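Local coordinates for putative acyl-[acyl-carrier-protein]--UDP-N-acetylglucosamine O-acyltransferase (Bacteroides fragilis, PDB 4R36) that probably transfers an acyl chain from acyl carrier protein to UDP-N-acetylglucosamine, as LpxA enzymes do in the first step of lipid A synthesis, at residues A[205-210]-A[234-239]; A[196-201]-A[230-235]. All coordinates share one frame; numbering follows the deposited sequence.

Contact 1 (A[205-210]-A[234-239])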
ATOM      1  N   ILE A 205      15.641   3.617 -10.163  1.00 15.99           N
ATOM      2  CA  ILE A 205      16.217   2.320  -9.850  1.00 15.84           C
ATOM      3  C   ILE A 205      17.558   2.096 -10.583  1.00 17.56           C
ATOM      4  O   ILE A 205      17.732   2.612 -11.698  1.00 16.04           O
ATOM      5  CB  ILE A 205      15.188   1.194 -10.188  1.00 15.86           C
ATOM      6  CG1 ILE A 205      15.503  -0.033  -9.351  1.00 18.74           C
ATOM      7  CG2 ILE A 205      15.089   0.916 -11.685  1.00 17.26           C
ATOM      8  CD1 ILE A 205      14.451  -1.133  -9.433  1.00 19.60           C
ATOM      9  N   ALA A 206      18.432   1.302  -9.998  1.00 17.01           N
ATOM     10  CA  ALA A 206      19.780   1.099 -10.538  1.00 17.16           C
ATOM     11  C   ALA A 206      20.359  -0.159 -10.060  1.00 16.86           C
ATOM     12  O   ALA A 206      20.199  -0.550  -8.865  1.00 16.08           O
ATOM     13  CB  ALA A 206      20.686   2.244 -10.108  1.00 18.88           C
ATOM     14  N   TYR A 207      21.162  -0.763 -10.936  1.00 15.13           N
ATOM     15  CA  TYR A 207      22.054  -1.822 -10.517  1.00 14.37           C
ATOM     16  C   TYR A 207      22.933  -1.385  -9.389  1.00 15.61           C
ATOM     17  O   TYR A 207      23.510  -0.332  -9.481  1.00 16.41           O
ATOM     18  CB  TYR A 207      22.918  -2.219 -11.721  1.00 16.12           C
ATOM     19  CG  TYR A 207      24.092  -3.027 -11.343  1.00 16.19           C
ATOM     20  CD1 TYR A 207      23.968  -4.362 -11.038  1.00 17.72           C
ATOM     21  CD2 TYR A 207      25.353  -2.445 -11.261  1.00 19.22           C
ATOM     22  CE1 TYR A 207      25.071  -5.131 -10.708  1.00 19.99           C
ATOM     23  CE2 TYR A 207      26.478  -3.226 -10.907  1.00 22.93           C
ATOM     24  CZ  TYR A 207      26.315  -4.559 -10.627  1.00 20.79           C
ATOM     25  OH  TYR A 207      27.396  -5.320 -10.251  1.00 20.37           O
ATOM     26  N   SER A 208      22.974  -2.132  -8.291  1.00 15.77           N
ATOM     27  CA  SER A 208      23.595  -1.706  -7.028  1.00 17.50           C
ATOM     28  C   SER A 208      24.485  -2.820  -6.505  1.00 16.69           C
ATOM     29  O   SER A 208      24.558  -3.028  -5.296  1.00 19.12           O
ATOM     30  CB  SER A 208      22.508  -1.363  -6.025  1.00 17.92           C
ATOM     31  OG  SER A 208      21.733  -0.255  -6.492  1.00 18.07           O
ATOM     32  N   GLY A 209      25.028  -3.621  -7.426  1.00 16.32           N
ATOM     33  CA  GLY A 209      25.946  -4.695  -7.111  1.00 19.25           C
ATOM     34  C   GLY A 209      25.235  -6.014  -7.134  1.00 20.03           C
ATOM     35  O   GLY A 209      24.082  -6.101  -7.577  1.00 20.07           O
ATOM     36  N   ILE A 210      25.912  -7.033  -6.622  1.00 22.05           N
ATOM     37  CA  ILE A 210      25.377  -8.432  -6.597  1.00 23.26           C
ATOM     38  C   ILE A 210      24.741  -8.813  -5.330  1.00 21.25           C
ATOM     39  O   ILE A 210      25.165  -8.335  -4.312  1.00 23.45           O
ATOM     40  CB  ILE A 210      26.560  -9.388  -6.818  1.00 26.85           C
ATOM     41  CG1 ILE A 210      27.174  -9.092  -8.136  1.00 27.60           C
ATOM     42  CG2 ILE A 210      26.149 -10.842  -6.753  1.00 33.68           C
ATOM     43  CD1 ILE A 210      26.209  -8.934  -9.247  1.00 24.54           C
ATOM     44  N   ILE A 234      31.485  -6.107 -16.367  1.00 19.28           N
ATOM     45  CA  ILE A 234      31.532  -5.951 -17.781  1.00 18.53           C
ATOM     46  C   ILE A 234      30.256  -5.309 -18.299  1.00 18.98           C
ATOM     47  O   ILE A 234      30.311  -4.457 -19.145  1.00 20.55           O
ATOM     48  CB  ILE A 234      31.778  -7.295 -18.507  1.00 18.97           C
ATOM     49  CG1 ILE A 234      33.213  -7.757 -18.246  1.00 22.29           C
ATOM     50  CG2 ILE A 234      31.532  -7.163 -20.016  1.00 22.38           C
ATOM     51  CD1 ILE A 234      33.427  -9.242 -18.510  1.00 21.20           C
ATOM     52  N   ILE A 235      29.103  -5.773 -17.832  1.00 16.32           N
ATOM     53  CA  ILE A 235      27.850  -5.300 -18.374  1.00 17.02           C
ATOM     54  C   ILE A 235      27.554  -3.840 -18.006  1.00 16.80           C
ATOM     55  O   ILE A 235      27.128  -3.068 -18.834  1.00 17.68           O
ATOM     56  CB  ILE A 235      26.675  -6.262 -17.954  1.00 17.83           C
ATOM     57  CG1 ILE A 235      26.807  -7.567 -18.711  1.00 16.43           C
ATOM     58  CG2 ILE A 235      25.304  -5.650 -18.264  1.00 18.28           C
ATOM     59  CD1 ILE A 235      26.137  -8.737 -18.052  1.00 17.78           C
ATOM     60  N   TYR A 236      27.774  -3.480 -16.763  1.00 16.66           N
ATOM     61  CA  TYR A 236      27.338  -2.195 -16.279  1.00 19.14           C
ATOM     62  C   TYR A 236      28.482  -1.200 -16.146  1.00 23.39           C
ATOM     63  O   TYR A 236      28.205  -0.021 -16.176  1.00 24.06           O
ATOM     64  CB  TYR A 236      26.672  -2.315 -14.910  1.00 18.80           C
ATOM     65  CG  TYR A 236      25.238  -2.738 -14.998  1.00 18.91           C
ATOM     66  CD1 TYR A 236      24.229  -1.856 -15.463  1.00 20.25           C
ATOM     67  CD2 TYR A 236      24.855  -3.971 -14.601  1.00 20.09           C
ATOM     68  CE1 TYR A 236      22.906  -2.261 -15.553  1.00 18.62           C
ATOM     69  CE2 TYR A 236      23.510  -4.392 -14.691  1.00 21.21           C
ATOM     70  CZ  TYR A 236      22.542  -3.527 -15.145  1.00 20.56           C
ATOM     71  OH  TYR A 236      21.197  -3.967 -15.209  1.00 18.75           O
ATOM     72  N   GLN A 237      29.724  -1.634 -15.965  1.00 21.18           N
ATOM     73  CA  GLN A 237      30.796  -0.702 -15.537  1.00 21.34           C
ATOM     74  C   GLN A 237      31.967  -0.639 -16.520  1.00 25.46           C
ATOM     75  O   GLN A 237      32.981  -0.132 -16.189  1.00 29.51           O
ATOM     76  CB  GLN A 237      31.305  -1.110 -14.160  1.00 21.63           C
ATOM     77  CG  GLN A 237      30.152  -1.055 -13.173  1.00 24.08           C
ATOM     78  CD  GLN A 237      30.485  -1.447 -11.774  1.00 30.06           C
ATOM     79  OE1 GLN A 237      30.940  -2.529 -11.507  1.00 32.85           O
ATOM     80  NE2 GLN A 237      30.196  -0.566 -10.852  1.00 38.06           N
ATOM     81  N   SER A 238      31.810  -1.052 -17.754  1.00 24.26           N
ATOM     82  CA  SER A 238      32.934  -1.076 -18.662  1.00 24.81           C
ATOM     83  C   SER A 238      32.718  -0.186 -19.858  1.00 27.06           C
ATOM     84  O   SER A 238      33.547  -0.161 -20.736  1.00 26.96           O
ATOM     85  CB  SER A 238      33.150  -2.465 -19.132  1.00 24.67           C
ATOM     86  OG  SER A 238      33.441  -3.214 -17.934  1.00 32.09           O
ATOM     87  N   GLY A 239      31.602   0.523 -19.903  1.00 23.88           N
ATOM     88  CA  GLY A 239      31.314   1.439 -20.987  1.00 25.67           C
ATOM     89  C   GLY A 239      30.924   0.762 -22.270  1.00 26.19           C
ATOM     90  O   GLY A 239      30.884   1.381 -23.314  1.00 26.45           O
TER
HETATM   91  O   HOH W   1      29.656  -3.995  -9.723  1.00 31.20           O

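Contact 2 (A[196-201]-A[230-235])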
ATOM      1  N   PRO A 196      19.333 -11.382 -13.679  1.00 15.12           N
ATOM      2  CA  PRO A 196      19.457 -12.271 -12.499  1.00 16.22           C
ATOM      3  C   PRO A 196      20.618 -11.979 -11.585  1.00 14.84           C
ATOM      4  O   PRO A 196      21.617 -11.412 -12.062  1.00 17.52           O
ATOM      5  CB  PRO A 196      19.577 -13.645 -13.096  1.00 16.63           C
ATOM      6  CG  PRO A 196      19.919 -13.432 -14.500  1.00 17.48           C
ATOM      7  CD  PRO A 196      19.333 -12.126 -14.928  1.00 16.47           C
ATOM      8  N   TYR A 197      20.470 -12.275 -10.299  1.00 14.66           N
ATOM      9  CA  TYR A 197      21.521 -12.209  -9.294  1.00 15.16           C
ATOM     10  C   TYR A 197      21.853 -10.796  -8.734  1.00 14.85           C
ATOM     11  O   TYR A 197      22.732 -10.681  -7.913  1.00 18.31           O
ATOM     12  CB  TYR A 197      22.835 -12.862  -9.809  1.00 16.80           C
ATOM     13  CG  TYR A 197      22.647 -14.217 -10.374  1.00 16.20           C
ATOM     14  CD1 TYR A 197      22.277 -15.268  -9.558  1.00 17.54           C
ATOM     15  CD2 TYR A 197      22.925 -14.472 -11.706  1.00 16.03           C
ATOM     16  CE1 TYR A 197      22.081 -16.540 -10.077  1.00 18.63           C
ATOM     17  CE2 TYR A 197      22.698 -15.735 -12.249  1.00 16.91           C
ATOM     18  CZ  TYR A 197      22.338 -16.768 -11.410  1.00 19.42           C
ATOM     19  OH  TYR A 197      22.068 -17.975 -11.931  1.00 19.05           O
ATOM     20  N   ILE A 198      21.226  -9.723  -9.248  1.00 15.98           N
ATOM     21  CA  ILE A 198      21.615  -8.370  -8.834  1.00 16.45           C
ATOM     22  C   ILE A 198      20.768  -7.813  -7.697  1.00 16.80           C
ATOM     23  O   ILE A 198      19.673  -8.323  -7.403  1.00 17.67           O
ATOM     24  CB  ILE A 198      21.633  -7.373 -10.007  1.00 16.10           C
ATOM     25  CG1 ILE A 198      20.252  -6.971 -10.516  1.00 16.67           C
ATOM     26  CG2 ILE A 198      22.463  -7.926 -11.160  1.00 17.86           C
ATOM     27  CD1 ILE A 198      20.231  -5.695 -11.311  1.00 19.22           C
ATOM     28  N   ILE A 199      21.312  -6.789  -7.058  1.00 16.75           N
ATOM     29  CA  ILE A 199      20.552  -5.880  -6.228  1.00 16.43           C
ATOM     30  C   ILE A 199      20.118  -4.696  -7.063  1.00 15.48           C
ATOM     31  O   ILE A 199      20.921  -4.075  -7.788  1.00 15.91           O
ATOM     32  CB  ILE A 199      21.356  -5.414  -5.021  1.00 17.44           C
ATOM     33  CG1 ILE A 199      21.869  -6.605  -4.189  1.00 21.68           C
ATOM     34  CG2 ILE A 199      20.544  -4.455  -4.140  1.00 18.46           C
ATOM     35  CD1 ILE A 199      22.850  -6.204  -3.104  1.00 22.26           C
ATOM     36  N   ALA A 200      18.817  -4.365  -7.006  1.00 16.34           N
ATOM     37  CA  ALA A 200      18.287  -3.207  -7.674  1.00 17.21           C
ATOM     38  C   ALA A 200      17.739  -2.295  -6.607  1.00 17.80           C
ATOM     39  O   ALA A 200      16.941  -2.716  -5.749  1.00 15.82           O
ATOM     40  CB  ALA A 200      17.209  -3.582  -8.658  1.00 19.33           C
ATOM     41  N   GLY A 201      18.192  -1.055  -6.632  1.00 17.28           N
ATOM     42  CA  GLY A 201      17.791  -0.066  -5.638  1.00 17.77           C
ATOM     43  C   GLY A 201      17.935   1.358  -6.093  1.00 16.91           C
ATOM     44  O   GLY A 201      18.263   1.612  -7.268  1.00 16.91           O
ATOM     45  N   ASN A 230      32.002 -10.356 -11.912  1.00 18.78           N
ATOM     46  CA  ASN A 230      32.737  -9.969 -13.096  1.00 21.04           C
ATOM     47  C   ASN A 230      31.903  -9.808 -14.340  1.00 20.40           C
ATOM     48  O   ASN A 230      32.111  -8.844 -15.084  1.00 18.00           O
ATOM     49  CB  ASN A 230      33.914 -10.907 -13.331  1.00 24.16           C
ATOM     50  CG  ASN A 230      35.034 -10.658 -12.314  1.00 29.56           C
ATOM     51  OD1 ASN A 230      35.147  -9.550 -11.775  1.00 32.68           O
ATOM     52  ND2 ASN A 230      35.796 -11.689 -11.985  1.00 34.93           N
ATOM     53  N   ALA A 231      30.908 -10.678 -14.546  1.00 17.58           N
ATOM     54  CA  ALA A 231      30.019 -10.452 -15.684  1.00 17.09           C
ATOM     55  C   ALA A 231      29.299  -9.083 -15.574  1.00 16.37           C
ATOM     56  O   ALA A 231      29.211  -8.335 -16.550  1.00 17.14           O
ATOM     57  CB  ALA A 231      29.011 -11.581 -15.798  1.00 18.32           C
ATOM     58  N   TYR A 232      28.821  -8.747 -14.380  1.00 16.78           N
ATOM     59  CA  TYR A 232      28.140  -7.466 -14.223  1.00 16.98           C
ATOM     60  C   TYR A 232      29.006  -6.241 -14.222  1.00 16.61           C
ATOM     61  O   TYR A 232      28.548  -5.165 -14.617  1.00 17.27           O
ATOM     62  CB  TYR A 232      27.182  -7.495 -13.040  1.00 17.20           C
ATOM     63  CG  TYR A 232      25.919  -8.254 -13.370  1.00 14.95           C
ATOM     64  CD1 TYR A 232      25.020  -7.762 -14.278  1.00 15.11           C
ATOM     65  CD2 TYR A 232      25.626  -9.481 -12.749  1.00 13.86           C
ATOM     66  CE1 TYR A 232      23.885  -8.499 -14.655  1.00 15.01           C
ATOM     67  CE2 TYR A 232      24.465 -10.190 -13.040  1.00 13.40           C
ATOM     68  CZ  TYR A 232      23.577  -9.677 -13.989  1.00 15.25           C
ATOM     69  OH  TYR A 232      22.403 -10.298 -14.339  1.00 15.46           O
ATOM     70  N   ARG A 233      30.255  -6.379 -13.836  1.00 18.40           N
ATOM     71  CA  ARG A 233      31.265  -5.308 -14.105  1.00 20.25           C
ATOM     72  C   ARG A 233      31.430  -5.054 -15.553  1.00 18.17           C
ATOM     73  O   ARG A 233      31.496  -3.937 -15.975  1.00 20.67           O
ATOM     74  CB  ARG A 233      32.649  -5.590 -13.486  1.00 23.37           C
ATOM     75  CG  ARG A 233      32.669  -5.566 -12.010  1.00 29.96           C
ATOM     76  CD  ARG A 233      34.042  -5.905 -11.370  1.00 33.38           C
ATOM     77  NE  ARG A 233      33.784  -6.088  -9.939  1.00 39.30           N
ATOM     78  CZ  ARG A 233      33.982  -7.183  -9.201  1.00 48.00           C
ATOM     79  NH1 ARG A 233      34.522  -8.288  -9.711  1.00 56.01           N
ATOM     80  NH2 ARG A 233      33.654  -7.161  -7.904  1.00 55.28           N
ATOM     81  N   ILE A 234      31.485  -6.107 -16.367  1.00 19.28           N
ATOM     82  CA  ILE A 234      31.532  -5.951 -17.781  1.00 18.53           C
ATOM     83  C   ILE A 234      30.256  -5.309 -18.299  1.00 18.98           C
ATOM     84  O   ILE A 234      30.311  -4.457 -19.145  1.00 20.55           O
ATOM     85  CB  ILE A 234      31.778  -7.295 -18.507  1.00 18.97           C
ATOM     86  CG1 ILE A 234      33.213  -7.757 -18.246  1.00 22.29           C
ATOM     87  CG2 ILE A 234      31.532  -7.163 -20.016  1.00 22.38           C
ATOM     88  CD1 ILE A 234      33.427  -9.242 -18.510  1.00 21.20           C
ATOM     89  N   ILE A 235      29.103  -5.773 -17.832  1.00 16.32           N
ATOM     90  CA  ILE A 235      27.850  -5.300 -18.374  1.00 17.02           C
ATOM     91  C   ILE A 235      27.554  -3.840 -18.006  1.00 16.80           C
ATOM     92  O   ILE A 235      27.128  -3.068 -18.834  1.00 17.68           O
ATOM     93  CB  ILE A 235      26.675  -6.262 -17.954  1.00 17.83           C
ATOM     94  CG1 ILE A 235      26.807  -7.567 -18.711  1.00 16.43           C
ATOM     95  CG2 ILE A 235      25.304  -5.650 -18.264  1.00 18.28           C
ATOM     96  CD1 ILE A 235      26.137  -8.737 -18.052  1.00 17.78           C
TER

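Contact 1 (A[205-210]-A[234-239])
Where the C-terminal helical domain folds back against the end of the left-handed beta helix, the edge strand 206-210 meets the last turn of helix 222-237 through two tyrosines, Y207 and Y236. Their rings form an offset stack: the centroids lie 4.4 Å apart and the planes are only 7° from parallel. The slide of one ring over the other brings Y207 CG to 3.5 Å from Y236 CD2. It also sets the Y207 methylene over the middle of the Y236 ring, in a CH-pi contact with CB 3.6 Å from the centroid. The torsions bring this about from both sides. Y207 CG stands opposite its own backbone N (chi1 165°), carrying the ring out toward the helix, while Y236 CG lies beside its backbone N and turns away from the carbonyl carbon. The other face of Y207 is covered by the backbone N of G209, 3.5 Å above the ring plane, so the ring is held flat between its own strand and Y236.

The polar link is a water at the edge of the Y207 ring, in its plane. It lies 2.7 Å from Y207 OH and donates to Q237 OE1 at 2.6 Å, joining Y207 of the strand to the side chain of Q237, next along the chain from Y236. The hydroxyl of Y236 is bonded to the carbonyl O of I274, which ties the C-terminal tail to the same stack. This is a surface contact of a strand-to-helix kind, an aromatic pair joining the outermost, antiparallel strand of the mixed sheet at the end of the LpxA beta helix to the C-terminal helices.

Contact 2 (A[196-201]-A[230-235])
Y232 OH donates a 2.7 Å hydrogen bond to the carbonyl O of P196, and this buried bond joins helix 222-237 to the turn that leads into strand 198-201. The hydroxyl lies in the carbonyl plane and uses a lone pair of the oxygen, with a C=O...donor angle of 139°. The P196 and Y232 side chains cross at about a right angle, P196 CD lying 3.6 Å from Y232 OH, so the phenol end sits against apolar carbon as well as the carbonyl it bonds.

The face of the Y232 ring receives I198. Its CG2 methyl points almost straight down on the ring, 3.6 Å from the centroid and 14° off the normal, a clear CH-pi contact whose closest atom pair is I198 CG2 to Y232 CZ at 3.5 Å. The isoleucine manages this with CG1 tucked between the backbone N and the carbonyl carbon (chi1 73°), which leaves CG2 as the branch facing the helix. Y197 adds a looser touch, CB to Y232 CE2 at 4.5 Å; its backbone also hydrogen-bonds to that of N211, a residue that binds UDP-N-acetylglucosamine. I262 of helix 257-267 and P195 pack on Y232 too.

A helix tyrosine thus reaches across to a loop carbonyl and lays its ring under a strand methyl, at the junction between the last beta-helix strands and the helical C-terminal domain of LpxA.

In the fold
The two contacts lie side by side, with centres about 5 Å apart, and both use helix 222-237: contact 2 uses Y232, one turn before the Y236 of contact 1, and segments 230-235 and 234-239 share I234 and I235. Along the chain the order is 196-201, 205-210, then the helix. Strand 198-201 continues the parallel run of the mixed sheet, and 206-210 pairs antiparallel with it as the last strand. S208 N bonds to I199 O between them, and Y207 OH packs on Y232 CB. One helix therefore closes over both strands, joining the C-terminal helical domain to the end of the beta helix close to N211, a substrate-binding residue.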